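Local coordinates for protein succinylglutamate desuccinylase (Vibrio parahaemolyticus, PDB 2BCO) that probably hydrolyses N-succinylglutamate to succinate and glutamate, the last step of arginine degradation by the AST pathway, using one zinc ion per subunit, at residues 7-10 / 11-14; 237-240 / 241-245; 98-102 / 103-107; 122-125 / 126-129. All coordinates share one frame; numbering follows the deposited sequence.

Contact 1 (7-10 / 11-14); sequences RQSF and LTDT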
ATOM      1  N   ARG A   7      14.721 -17.674 -13.472  1.00 39.35           N
ATOM      2  CA  ARG A   7      15.479 -18.875 -13.161  1.00 42.60           C
ATOM      3  C   ARG A   7      14.542 -19.822 -12.418  1.00 42.19           C
ATOM      4  O   ARG A   7      14.465 -21.010 -12.728  1.00 39.31           O
ATOM      5  CB  ARG A   7      16.672 -18.520 -12.274  1.00 86.67           C
ATOM      6  CG  ARG A   7      17.525 -19.704 -11.863  1.00 97.85           C
ATOM      7  CD  ARG A   7      18.393 -19.358 -10.661  1.00107.18           C
ATOM      8  NE  ARG A   7      17.584 -18.937  -9.518  1.00117.48           N
ATOM      9  CZ  ARG A   7      18.061 -18.731  -8.295  1.00123.24           C
ATOM     10  NH1 ARG A   7      19.350 -18.909  -8.042  1.00127.66           N
ATOM     11  NH2 ARG A   7      17.248 -18.345  -7.321  1.00127.35           N
ATOM     12  N   GLN A   8      13.823 -19.274 -11.442  1.00 39.32           N
ATOM     13  CA  GLN A   8      12.880 -20.050 -10.648  1.00 36.04           C
ATOM     14  C   GLN A   8      11.534 -19.328 -10.542  1.00 30.54           C
ATOM     15  O   GLN A   8      10.492 -19.914 -10.830  1.00 28.29           O
ATOM     16  CB  GLN A   8      13.470 -20.320  -9.261  1.00 80.46           C
ATOM     17  CG  GLN A   8      12.639 -21.254  -8.394  1.00 89.98           C
ATOM     18  CD  GLN A   8      13.485 -22.026  -7.395  1.00 93.72           C
ATOM     19  OE1 GLN A   8      14.327 -21.453  -6.699  1.00 95.30           O
ATOM     20  NE2 GLN A   8      13.256 -23.331  -7.310  1.00 95.25           N
ATOM     21  N   SER A   9      11.564 -18.060 -10.131  1.00 30.17           N
ATOM     22  CA  SER A   9      10.357 -17.240 -10.012  1.00 23.97           C
ATOM     23  C   SER A   9      10.731 -15.775  -9.806  1.00 21.52           C
ATOM     24  O   SER A   9      11.886 -15.445  -9.523  1.00 19.91           O
ATOM     25  CB  SER A   9       9.483 -17.711  -8.845  1.00 23.90           C
ATOM     26  OG  SER A   9      10.053 -17.346  -7.602  1.00 25.05           O
ATOM     27  N   PHE A  10       9.749 -14.890  -9.944  1.00 27.21           N
ATOM     28  CA  PHE A  10       9.997 -13.465  -9.775  1.00 23.76           C
ATOM     29  C   PHE A  10      10.560 -13.138  -8.385  1.00 23.47           C
ATOM     30  O   PHE A  10      11.560 -12.430  -8.260  1.00 25.21           O
ATOM     31  CB  PHE A  10       8.700 -12.695 -10.022  1.00 19.21           C
ATOM     32  CG  PHE A  10       8.843 -11.196  -9.946  1.00 19.52           C
ATOM     33  CD1 PHE A  10       9.896 -10.547 -10.579  1.00 18.01           C
ATOM     34  CD2 PHE A  10       7.900 -10.428  -9.267  1.00 17.98           C
ATOM     35  CE1 PHE A  10      10.004  -9.155 -10.549  1.00 19.19           C
ATOM     36  CE2 PHE A  10       7.995  -9.038  -9.230  1.00 15.19           C
ATOM     37  CZ  PHE A  10       9.053  -8.404  -9.871  1.00 15.90           C
ATOM     38  N   LEU A  11       9.925 -13.665  -7.346  1.00 17.56           N
ATOM     39  CA  LEU A  11      10.357 -13.410  -5.982  1.00 18.20           C
ATOM     40  C   LEU A  11      11.658 -14.129  -5.602  1.00 19.37           C
ATOM     41  O   LEU A  11      12.481 -13.576  -4.872  1.00 18.30           O
ATOM     42  CB  LEU A  11       9.245 -13.794  -5.001  1.00 13.35           C
ATOM     43  CG  LEU A  11       9.573 -13.733  -3.503  1.00 10.65           C
ATOM     44  CD1 LEU A  11      10.012 -12.336  -3.128  1.00  8.55           C
ATOM     45  CD2 LEU A  11       8.351 -14.148  -2.705  1.00  9.12           C
ATOM     46  N   THR A  12      11.845 -15.356  -6.077  1.00 23.06           N
ATOM     47  CA  THR A  12      13.064 -16.091  -5.751  1.00 23.93           C
ATOM     48  C   THR A  12      14.270 -15.483  -6.462  1.00 25.05           C
ATOM     49  O   THR A  12      15.315 -15.283  -5.847  1.00 26.06           O
ATOM     50  CB  THR A  12      12.942 -17.583  -6.119  1.00 33.66           C
ATOM     51  OG1 THR A  12      11.898 -18.179  -5.335  1.00 37.51           O
ATOM     52  CG2 THR A  12      14.249 -18.309  -5.822  1.00 32.82           C
ATOM     53  N   ASP A  13      14.133 -15.184  -7.751  1.00 25.10           N
ATOM     54  CA  ASP A  13      15.242 -14.581  -8.476  1.00 25.50           C
ATOM     55  C   ASP A  13      15.594 -13.241  -7.841  1.00 27.25           C
ATOM     56  O   ASP A  13      16.769 -12.927  -7.645  1.00 26.36           O
ATOM     57  CB  ASP A  13      14.891 -14.350  -9.945  1.00 22.51           C
ATOM     58  CG  ASP A  13      14.922 -15.625 -10.767  1.00 23.15           C
ATOM     59  OD1 ASP A  13      15.105 -15.518 -11.997  1.00 23.23           O
ATOM     60  OD2 ASP A  13      14.751 -16.728 -10.202  1.00 22.73           O
ATOM     61  N   THR A  14      14.571 -12.452  -7.523  1.00 21.18           N
ATOM     62  CA  THR A  14      14.782 -11.145  -6.919  1.00 22.14           C
ATOM     63  C   THR A  14      15.587 -11.267  -5.632  1.00 23.83           C
ATOM     64  O   THR A  14      16.445 -10.429  -5.349  1.00 23.29           O
ATOM     65  CB  THR A  14      13.433 -10.439  -6.607  1.00 21.22           C
ATOM     66  OG1 THR A  14      12.742 -10.152  -7.829  1.00 21.89           O
ATOM     67  CG2 THR A  14      13.665  -9.144  -5.872  1.00 20.04           C
TER
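Leu11 N bonds Asp74 OD1, the same carboxylate oxygen that takes OG of the N-cap residue Ser9, and the Leu11 side chain touches Met70 of helix 68-81 and Ile95 of strand 90-95. Thr12 comes next. Its OG1 lies 3.0 Å from Ser9 OG, a hydrogen bond in which either hydroxyl may donate. The methyl CG2 of Thr12 is 3.3 Å from Gln8 OE1, and on the edge of the poorly ordered Arg7 guanidinium. Asp13 turns back over the segment before the helix. With CG beside its own backbone N (chi1 -76°), OD1 takes Arg7 N on its syn lone pair at 2.6 Å, nearly straight at 165°, while OD2 accepts Gln8 N at 3.0 Å and, weakly, Ser9 N. The main charged partner of Arg7 is Asp16, through NH1; its NE lies a long 3.7 Å from Asp13 OD2. Asp13 N closes the first helical turn on Ser9 O. At Thr14, N (3.1 Å) and OG1 (2.6 Å) reach Phe10 O from opposite faces of its carbonyl plane. One carboxylate thus collects successive backbone N-H groups ahead of the helix, a setting that would favour its charged form.

Contact 2 (237-240 / 241-245); sequences FDLA and LRNLI
Helix 235-245 of the catalytic domain joins Phe237-Ala240 to Leu241-Ile245: the N-H groups of Leu241, Arg242, Asn243 and Leu244 donate to the carbonyls of Phe237, Asp238, Leu239 and Ala240, beginning with Leu241 N to Phe237 O at 2.8 Å. Arg242 NE also donates to Asp238 OD2 at 2.9 Å with an N-H...O angle of 155°. The oxygen lies near the guanidinium plane, yet the two flat groups stand 79° apart and NE meets OD2 on the syn side, tilted out of the carboxylate plane. Asp238 has CG anti to its backbone N, and Arg242 runs extended from CG to NE, which lets the two side chains cross one turn apart. A water adds a second link, donating to Asp238 OD1 at 2.7 Å and accepting from Arg242 NH2 at 3.0 Å. Arg242 NH1 turns to Asp79 and Gln85. Phe237 and Leu241, both buried, point the same way, with Phe237 CZ 3.8 Å from Leu241 CD2. The arrangement is an i, i+4 salt bridge on a helix of the alpha/beta catalytic domain, packed against helix 68-81 (Leu72, Ile76), helix 179-188 (Phe184, Ala188) and strand 149-157 (Leu152, Leu154).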
ATOM      1  N   PHE A 237      -8.910 -10.832  -1.216  1.00  8.26           N
ATOM      2  CA  PHE A 237      -8.149  -9.758  -1.817  1.00  9.50           C
ATOM      3  C   PHE A 237      -7.472 -10.208  -3.113  1.00  9.24           C
ATOM      4  O   PHE A 237      -7.532  -9.516  -4.131  1.00 12.75           O
ATOM      5  CB  PHE A 237      -7.067  -9.250  -0.856  1.00  5.57           C
ATOM      6  CG  PHE A 237      -6.006  -8.444  -1.537  1.00  6.88           C
ATOM      7  CD1 PHE A 237      -6.211  -7.106  -1.829  1.00  5.31           C
ATOM      8  CD2 PHE A 237      -4.812  -9.043  -1.941  1.00  8.49           C
ATOM      9  CE1 PHE A 237      -5.248  -6.371  -2.513  1.00  5.88           C
ATOM     10  CE2 PHE A 237      -3.844  -8.318  -2.627  1.00  5.45           C
ATOM     11  CZ  PHE A 237      -4.065  -6.979  -2.912  1.00  5.79           C
ATOM     12  N   ASP A 238      -6.797 -11.351  -3.054  1.00  2.53           N
ATOM     13  CA  ASP A 238      -6.071 -11.880  -4.203  1.00  5.86           C
ATOM     14  C   ASP A 238      -6.947 -12.105  -5.433  1.00  7.22           C
ATOM     15  O   ASP A 238      -6.510 -11.874  -6.564  1.00  9.75           O
ATOM     16  CB  ASP A 238      -5.374 -13.187  -3.813  1.00 16.09           C
ATOM     17  CG  ASP A 238      -4.589 -13.796  -4.955  1.00 16.71           C
ATOM     18  OD1 ASP A 238      -3.631 -13.166  -5.431  1.00 23.66           O
ATOM     19  OD2 ASP A 238      -4.935 -14.912  -5.381  1.00 23.51           O
ATOM     20  N   LEU A 239      -8.175 -12.563  -5.200  1.00  9.92           N
ATOM     21  CA  LEU A 239      -9.137 -12.823  -6.267  1.00 11.63           C
ATOM     22  C   LEU A 239      -9.582 -11.488  -6.857  1.00 10.38           C
ATOM     23  O   LEU A 239      -9.711 -11.339  -8.071  1.00 11.54           O
ATOM     24  CB  LEU A 239     -10.341 -13.571  -5.696  1.00 24.64           C
ATOM     25  CG  LEU A 239     -11.160 -14.476  -6.621  1.00 29.65           C
ATOM     26  CD1 LEU A 239     -12.258 -15.153  -5.809  1.00 28.55           C
ATOM     27  CD2 LEU A 239     -11.763 -13.676  -7.749  1.00 28.77           C
ATOM     28  N   ALA A 240      -9.819 -10.516  -5.984  1.00 15.53           N
ATOM     29  CA  ALA A 240     -10.233  -9.193  -6.432  1.00 16.04           C
ATOM     30  C   ALA A 240      -9.089  -8.585  -7.250  1.00 16.24           C
ATOM     31  O   ALA A 240      -9.326  -7.937  -8.264  1.00 19.38           O
ATOM     32  CB  ALA A 240     -10.569  -8.307  -5.234  1.00  3.15           C
ATOM     33  N   LEU A 241      -7.850  -8.813  -6.818  1.00 14.90           N
ATOM     34  CA  LEU A 241      -6.696  -8.286  -7.535  1.00 13.76           C
ATOM     35  C   LEU A 241      -6.524  -8.993  -8.876  1.00 14.80           C
ATOM     36  O   LEU A 241      -6.134  -8.371  -9.866  1.00 17.01           O
ATOM     37  CB  LEU A 241      -5.422  -8.429  -6.692  1.00 10.09           C
ATOM     38  CG  LEU A 241      -4.107  -7.952  -7.315  1.00  8.16           C
ATOM     39  CD1 LEU A 241      -4.190  -6.474  -7.681  1.00  9.66           C
ATOM     40  CD2 LEU A 241      -2.999  -8.182  -6.322  1.00 10.01           C
ATOM     41  N   ARG A 242      -6.808 -10.292  -8.923  1.00 12.23           N
ATOM     42  CA  ARG A 242      -6.693 -11.014 -10.192  1.00 12.70           C
ATOM     43  C   ARG A 242      -7.778 -10.530 -11.153  1.00 12.65           C
ATOM     44  O   ARG A 242      -7.530 -10.369 -12.348  1.00 11.91           O
ATOM     45  CB  ARG A 242      -6.809 -12.528  -9.974  1.00 11.84           C
ATOM     46  CG  ARG A 242      -5.525 -13.166  -9.424  1.00 12.57           C
ATOM     47  CD  ARG A 242      -5.772 -14.547  -8.815  1.00 11.82           C
ATOM     48  NE  ARG A 242      -4.546 -15.124  -8.278  1.00 13.21           N
ATOM     49  CZ  ARG A 242      -3.622 -15.752  -9.003  1.00 15.38           C
ATOM     50  NH1 ARG A 242      -3.779 -15.898 -10.316  1.00 11.18           N
ATOM     51  NH2 ARG A 242      -2.530 -16.226  -8.413  1.00  8.63           N
ATOM     52  N   ASN A 243      -8.972 -10.280 -10.629  1.00 12.97           N
ATOM     53  CA  ASN A 243     -10.068  -9.807 -11.467  1.00 14.10           C
ATOM     54  C   ASN A 243      -9.751  -8.424 -12.027  1.00 15.50           C
ATOM     55  O   ASN A 243     -10.165  -8.090 -13.131  1.00 16.02           O
ATOM     56  CB  ASN A 243     -11.382  -9.737 -10.674  1.00 15.34           C
ATOM     57  CG  ASN A 243     -11.945 -11.114 -10.343  1.00 19.06           C
ATOM     58  OD1 ASN A 243     -11.652 -12.098 -11.020  1.00 20.43           O
ATOM     59  ND2 ASN A 243     -12.778 -11.180  -9.311  1.00 20.32           N
ATOM     60  N   LEU A 244      -9.007  -7.630 -11.262  1.00 16.39           N
ATOM     61  CA  LEU A 244      -8.657  -6.280 -11.680  1.00 17.53           C
ATOM     62  C   LEU A 244      -7.665  -6.283 -12.836  1.00 21.26           C
ATOM     63  O   LEU A 244      -7.832  -5.534 -13.810  1.00 20.27           O
ATOM     64  CB  LEU A 244      -8.083  -5.495 -10.497  1.00 17.51           C
ATOM     65  CG  LEU A 244      -7.690  -4.030 -10.724  1.00 18.94           C
ATOM     66  CD1 LEU A 244      -8.928  -3.218 -11.100  1.00 17.98           C
ATOM     67  CD2 LEU A 244      -7.047  -3.461  -9.452  1.00 16.51           C
ATOM     68  N   ILE A 245      -6.628  -7.110 -12.740  1.00 14.15           N
ATOM     69  CA  ILE A 245      -5.655  -7.162 -13.818  1.00 16.52           C
ATOM     70  C   ILE A 245      -6.284  -7.816 -15.064  1.00 17.72           C
ATOM     71  O   ILE A 245      -5.841  -7.585 -16.185  1.00 15.65           O
ATOM     72  CB  ILE A 245      -4.362  -7.924 -13.381  1.00 34.21           C
ATOM     73  CG1 ILE A 245      -4.529  -9.424 -13.569  1.00 34.78           C
ATOM     74  CG2 ILE A 245      -4.047  -7.640 -11.913  1.00 33.18           C
ATOM     75  CD1 ILE A 245      -3.901  -9.925 -14.837  1.00 36.40           C
TER
HETATM   76  O   HOH W   1      -1.514 -14.775  -5.988  1.00 13.49           O

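Contact 3 (98-102 / 103-107); sequences PESTL and AHTRF
Ser100 and Thr105 hold each other twice across the end of helix 98-102. Ser100 OG, anti to its backbone N (chi1 -170°), donates to Thr105 O at 2.9 Å, approaching from above the carbonyl plane, 65° out of it. In return Thr105 N gives its hydrogen to Ser100 O at 3.1 Å. With the weak bond from His104 N to Thr101 O, 3.4 Å long, this is a Schellman motif whose C-prime residue is His104, at a positive phi of 60°. Just before it, Ala103 N still makes a helical bond to Glu99 O (3.2 Å). Thr105 OG1 reaches onward to Phe107 O at 2.7 Å, tying the chain beyond the turn. Packing follows: the His104 ring lies with one face over Leu102 O, which sits 3.0 Å from the ring plane, over its centre, while the Leu102 side chain touches Leu15 of helix 10-15. The turn delivers Arg106 to the metal site, where its side chain touches the zinc ligand His63 and its backbone bonds Gly64. Since Leu102 O faces the imidazole ring of His104, the partial negative charge of that oxygen may slightly favour the protonated form.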
ATOM      1  N   PRO A  98      14.721  -5.669  -1.953  1.00 13.67           N
ATOM      2  CA  PRO A  98      14.956  -7.081  -1.647  1.00 14.40           C
ATOM      3  C   PRO A  98      16.062  -7.318  -0.601  1.00 18.52           C
ATOM      4  O   PRO A  98      16.076  -8.340   0.084  1.00 15.95           O
ATOM      5  CB  PRO A  98      15.302  -7.674  -3.011  1.00 16.17           C
ATOM      6  CG  PRO A  98      15.930  -6.511  -3.730  1.00 15.85           C
ATOM      7  CD  PRO A  98      15.011  -5.379  -3.366  1.00 14.98           C
ATOM      8  N   GLU A  99      16.979  -6.373  -0.463  1.00 23.41           N
ATOM      9  CA  GLU A  99      18.045  -6.552   0.505  1.00 25.65           C
ATOM     10  C   GLU A  99      17.486  -6.602   1.921  1.00 25.69           C
ATOM     11  O   GLU A  99      17.976  -7.350   2.762  1.00 24.42           O
ATOM     12  CB  GLU A  99      19.084  -5.434   0.385  1.00 43.39           C
ATOM     13  CG  GLU A  99      20.272  -5.608   1.314  1.00 51.40           C
ATOM     14  CD  GLU A  99      21.367  -4.584   1.069  1.00 56.49           C
ATOM     15  OE1 GLU A  99      22.374  -4.604   1.809  1.00 59.56           O
ATOM     16  OE2 GLU A  99      21.226  -3.762   0.138  1.00 58.04           O
ATOM     17  N   SER A 100      16.445  -5.815   2.182  1.00 26.05           N
ATOM     18  CA  SER A 100      15.839  -5.786   3.508  1.00 24.14           C
ATOM     19  C   SER A 100      14.969  -7.025   3.757  1.00 23.02           C
ATOM     20  O   SER A 100      14.756  -7.425   4.901  1.00 22.43           O
ATOM     21  CB  SER A 100      15.010  -4.510   3.678  1.00 24.77           C
ATOM     22  OG  SER A 100      14.598  -4.356   5.025  1.00 27.19           O
ATOM     23  N   THR A 101      14.463  -7.627   2.686  1.00 22.92           N
ATOM     24  CA  THR A 101      13.647  -8.824   2.819  1.00 20.67           C
ATOM     25  C   THR A 101      14.578  -9.962   3.236  1.00 22.35           C
ATOM     26  O   THR A 101      14.163 -10.908   3.902  1.00 22.83           O
ATOM     27  CB  THR A 101      12.957  -9.185   1.489  1.00 18.88           C
ATOM     28  OG1 THR A 101      12.157  -8.084   1.057  1.00 20.47           O
ATOM     29  CG2 THR A 101      12.066 -10.402   1.657  1.00 18.13           C
ATOM     30  N   LEU A 102      15.848  -9.853   2.853  1.00 25.86           N
ATOM     31  CA  LEU A 102      16.843 -10.865   3.204  1.00 25.99           C
ATOM     32  C   LEU A 102      17.274 -10.716   4.664  1.00 27.18           C
ATOM     33  O   LEU A 102      17.478 -11.704   5.366  1.00 29.57           O
ATOM     34  CB  LEU A 102      18.059 -10.753   2.283  1.00 25.89           C
ATOM     35  CG  LEU A 102      17.822 -11.165   0.826  1.00 26.60           C
ATOM     36  CD1 LEU A 102      18.985 -10.704  -0.024  1.00 26.24           C
ATOM     37  CD2 LEU A 102      17.643 -12.683   0.731  1.00 26.65           C
ATOM     38  N   ALA A 103      17.415  -9.478   5.120  1.00 19.81           N
ATOM     39  CA  ALA A 103      17.806  -9.233   6.499  1.00 21.37           C
ATOM     40  C   ALA A 103      16.591  -9.460   7.392  1.00 22.44           C
ATOM     41  O   ALA A 103      16.690  -9.417   8.619  1.00 22.70           O
ATOM     42  CB  ALA A 103      18.326  -7.806   6.655  1.00 19.31           C
ATOM     43  N   HIS A 104      15.442  -9.691   6.761  1.00 29.71           N
ATOM     44  CA  HIS A 104      14.186  -9.946   7.470  1.00 30.56           C
ATOM     45  C   HIS A 104      13.799  -8.770   8.370  1.00 30.46           C
ATOM     46  O   HIS A 104      13.224  -8.965   9.444  1.00 29.46           O
ATOM     47  CB  HIS A 104      14.307 -11.214   8.329  1.00 45.31           C
ATOM     48  CG  HIS A 104      14.966 -12.372   7.635  1.00 49.90           C
ATOM     49  ND1 HIS A 104      14.417 -12.996   6.534  1.00 53.26           N
ATOM     50  CD2 HIS A 104      16.123 -13.024   7.899  1.00 51.93           C
ATOM     51  CE1 HIS A 104      15.209 -13.982   6.151  1.00 53.70           C
ATOM     52  NE2 HIS A 104      16.250 -14.023   6.960  1.00 53.02           N
ATOM     53  N   THR A 105      14.120  -7.552   7.943  1.00 25.21           N
ATOM     54  CA  THR A 105      13.791  -6.371   8.734  1.00 23.65           C
ATOM     55  C   THR A 105      12.896  -5.422   7.955  1.00 21.57           C
ATOM     56  O   THR A 105      12.695  -5.590   6.758  1.00 21.20           O
ATOM     57  CB  THR A 105      15.056  -5.578   9.157  1.00 29.25           C
ATOM     58  OG1 THR A 105      15.693  -5.029   7.995  1.00 28.66           O
ATOM     59  CG2 THR A 105      16.035  -6.476   9.901  1.00 30.48           C
ATOM     60  N   ARG A 106      12.381  -4.415   8.651  1.00 20.66           N
ATOM     61  CA  ARG A 106      11.501  -3.422   8.061  1.00 20.67           C
ATOM     62  C   ARG A 106      12.295  -2.609   7.047  1.00 20.69           C
ATOM     63  O   ARG A 106      11.837  -2.356   5.923  1.00 21.07           O
ATOM     64  CB  ARG A 106      10.941  -2.514   9.160  1.00 20.66           C
ATOM     65  CG  ARG A 106       9.702  -1.771   8.746  1.00 26.44           C
ATOM     66  CD  ARG A 106       9.126  -0.907   9.861  1.00 27.95           C
ATOM     67  NE  ARG A 106       7.755  -0.533   9.531  1.00 33.96           N
ATOM     68  CZ  ARG A 106       7.137   0.553   9.978  1.00 37.52           C
ATOM     69  NH1 ARG A 106       7.764   1.395  10.789  1.00 42.40           N
ATOM     70  NH2 ARG A 106       5.889   0.806   9.601  1.00 39.68           N
ATOM     71  N   PHE A 107      13.494  -2.216   7.454  1.00 24.16           N
ATOM     72  CA  PHE A 107      14.392  -1.441   6.615  1.00 24.67           C
ATOM     73  C   PHE A 107      15.835  -1.674   7.058  1.00 27.05           C
ATOM     74  O   PHE A 107      16.083  -2.376   8.043  1.00 30.14           O
ATOM     75  CB  PHE A 107      14.040   0.042   6.710  1.00 19.57           C
ATOM     76  CG  PHE A 107      14.055   0.590   8.118  1.00 19.98           C
ATOM     77  CD1 PHE A 107      15.257   0.847   8.774  1.00 20.40           C
ATOM     78  CD2 PHE A 107      12.865   0.881   8.773  1.00 19.00           C
ATOM     79  CE1 PHE A 107      15.273   1.398  10.069  1.00 22.95           C
ATOM     80  CE2 PHE A 107      12.861   1.432  10.064  1.00 20.63           C
ATOM     81  CZ  PHE A 107      14.069   1.692  10.712  1.00 21.13           C
TER

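Contact 4 (122-125 / 126-129); sequences EPTK and ELAI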
ATOM      1  N   GLU A 122      18.719  12.690   4.695  1.00 28.16           N
ATOM      2  CA  GLU A 122      20.133  12.351   4.739  1.00 28.48           C
ATOM      3  C   GLU A 122      20.346  11.207   3.753  1.00 25.75           C
ATOM      4  O   GLU A 122      19.421  10.457   3.459  1.00 26.74           O
ATOM      5  CB  GLU A 122      20.531  11.909   6.154  1.00 53.04           C
ATOM      6  CG  GLU A 122      20.405  13.004   7.209  1.00 59.58           C
ATOM      7  CD  GLU A 122      21.331  14.183   6.944  1.00 61.62           C
ATOM      8  OE1 GLU A 122      22.564  13.980   6.918  1.00 64.21           O
ATOM      9  OE2 GLU A 122      20.827  15.311   6.760  1.00 62.16           O
ATOM     10  N   PRO A 123      21.566  11.063   3.219  1.00 28.20           N
ATOM     11  CA  PRO A 123      21.806   9.972   2.269  1.00 25.16           C
ATOM     12  C   PRO A 123      21.701   8.608   2.960  1.00 21.93           C
ATOM     13  O   PRO A 123      22.369   8.381   3.967  1.00 22.57           O
ATOM     14  CB  PRO A 123      23.231  10.240   1.777  1.00 33.93           C
ATOM     15  CG  PRO A 123      23.438  11.711   2.048  1.00 36.27           C
ATOM     16  CD  PRO A 123      22.767  11.901   3.374  1.00 34.79           C
ATOM     17  N   THR A 124      20.857   7.718   2.435  1.00 18.80           N
ATOM     18  CA  THR A 124      20.692   6.370   3.000  1.00 16.82           C
ATOM     19  C   THR A 124      20.456   5.385   1.867  1.00 17.35           C
ATOM     20  O   THR A 124      20.174   5.792   0.746  1.00 21.42           O
ATOM     21  CB  THR A 124      19.478   6.272   3.979  1.00 14.22           C
ATOM     22  OG1 THR A 124      18.252   6.539   3.276  1.00 10.75           O
ATOM     23  CG2 THR A 124      19.648   7.247   5.142  1.00  9.95           C
ATOM     24  N   LYS A 125      20.575   4.090   2.142  1.00 18.57           N
ATOM     25  CA  LYS A 125      20.324   3.100   1.095  1.00 16.97           C
ATOM     26  C   LYS A 125      18.891   3.283   0.593  1.00 16.02           C
ATOM     27  O   LYS A 125      18.624   3.212  -0.605  1.00 17.13           O
ATOM     28  CB  LYS A 125      20.480   1.674   1.629  1.00 19.22           C
ATOM     29  CG  LYS A 125      21.886   1.275   1.995  1.00 23.22           C
ATOM     30  CD  LYS A 125      21.963  -0.217   2.316  1.00 27.04           C
ATOM     31  CE  LYS A 125      23.358  -0.617   2.797  1.00 27.71           C
ATOM     32  NZ  LYS A 125      24.416  -0.222   1.822  1.00 27.97           N
ATOM     33  N   GLU A 126      17.966   3.525   1.513  1.00 18.17           N
ATOM     34  CA  GLU A 126      16.569   3.698   1.132  1.00 18.65           C
ATOM     35  C   GLU A 126      16.300   4.971   0.312  1.00 19.86           C
ATOM     36  O   GLU A 126      15.400   4.992  -0.534  1.00 20.24           O
ATOM     37  CB  GLU A 126      15.688   3.654   2.383  1.00 15.09           C
ATOM     38  CG  GLU A 126      15.520   2.251   2.991  1.00 17.76           C
ATOM     39  CD  GLU A 126      16.718   1.767   3.827  1.00 20.10           C
ATOM     40  OE1 GLU A 126      17.481   2.608   4.350  1.00 18.33           O
ATOM     41  OE2 GLU A 126      16.877   0.536   3.983  1.00 17.43           O
ATOM     42  N   LEU A 127      17.091   6.020   0.535  1.00 15.73           N
ATOM     43  CA  LEU A 127      16.897   7.263  -0.207  1.00 14.82           C
ATOM     44  C   LEU A 127      17.130   7.008  -1.695  1.00 12.73           C
ATOM     45  O   LEU A 127      16.315   7.393  -2.545  1.00 11.37           O
ATOM     46  CB  LEU A 127      17.863   8.353   0.281  1.00 23.96           C
ATOM     47  CG  LEU A 127      17.339   9.798   0.356  1.00 26.59           C
ATOM     48  CD1 LEU A 127      18.502  10.775   0.159  1.00 27.12           C
ATOM     49  CD2 LEU A 127      16.283  10.047  -0.698  1.00 24.21           C
ATOM     50  N   ALA A 128      18.251   6.361  -1.993  1.00 15.31           N
ATOM     51  CA  ALA A 128      18.618   6.033  -3.364  1.00 17.66           C
ATOM     52  C   ALA A 128      17.554   5.146  -4.002  1.00 17.74           C
ATOM     53  O   ALA A 128      17.254   5.285  -5.189  1.00 19.55           O
ATOM     54  CB  ALA A 128      19.973   5.331  -3.393  1.00 12.96           C
ATOM     55  N   ILE A 129      16.992   4.235  -3.210  1.00 13.53           N
ATOM     56  CA  ILE A 129      15.950   3.341  -3.694  1.00 13.51           C
ATOM     57  C   ILE A 129      14.718   4.181  -4.046  1.00 12.92           C
ATOM     58  O   ILE A 129      14.176   4.079  -5.143  1.00 12.90           O
ATOM     59  CB  ILE A 129      15.531   2.299  -2.612  1.00 23.03           C
ATOM     60  CG1 ILE A 129      16.740   1.476  -2.160  1.00 22.67           C
ATOM     61  CG2 ILE A 129      14.455   1.381  -3.167  1.00 18.51           C
ATOM     62  CD1 ILE A 129      17.387   0.684  -3.258  1.00 27.50           C
TER
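Leu127 N is gripped twice by Thr124, the N-cap residue of helix 125-141. Thr124 OG1 accepts it at 3.0 Å with an N-H...O angle of 140°, and Thr124 O takes the same hydrogen weakly. Thr124 OG1 can reach forward to Leu127 N because it sits between its own backbone N and carbonyl carbon (chi1 63°). The next bond, Ala128 N to Thr124 O, is straight at 169° but long and weak at 3.4 Å; a regular helical bond follows from Ile129 N to Lys125 O at 3.2 Å. Ile129 CG1 crowds that same oxygen at 3.0 Å. CD1 of Leu127 lies against the segment before the helix, 3.4 Å from Glu122 O and 4.0 Å from Pro123 CA. The buried Glu126 has its chain bent at chi2: OE2 bonds His97 and the backbone N of Leu108, and OE1 the backbone N of Glu109 and of Glu110. Four such partners probably keep this carboxylate ionised. Glu109 OE2, in turn, accepts from Lys125 N. The first turn of helix 125-141 is thereby fastened to the loop that follows helix 98-102 and to His97, between strand 90-95 and that helix.

All four contacts are local, and they sample different parts of a helix. Contacts 1 and 4 are N-terminal starts with a hydroxyl residue at the N-cap, contact 3 is a C-terminal end, and contact 2 lies within a helix. Contact 4 is a surface contact, whereas the others are partly buried; contact 2 alone pairs a short salt bridge with a water link. Contacts 3 and 4 lie at the two ends of the loop joining helices 98-102 and 125-141, and touch at Phe107 and Glu126. Contact 1 meets contact 3 where Thr14 CG2 packs on Pro98 CB at 3.6 Å. Contact 2 stands apart, its centre about 32 Å from that of contact 4, across the chain's centre.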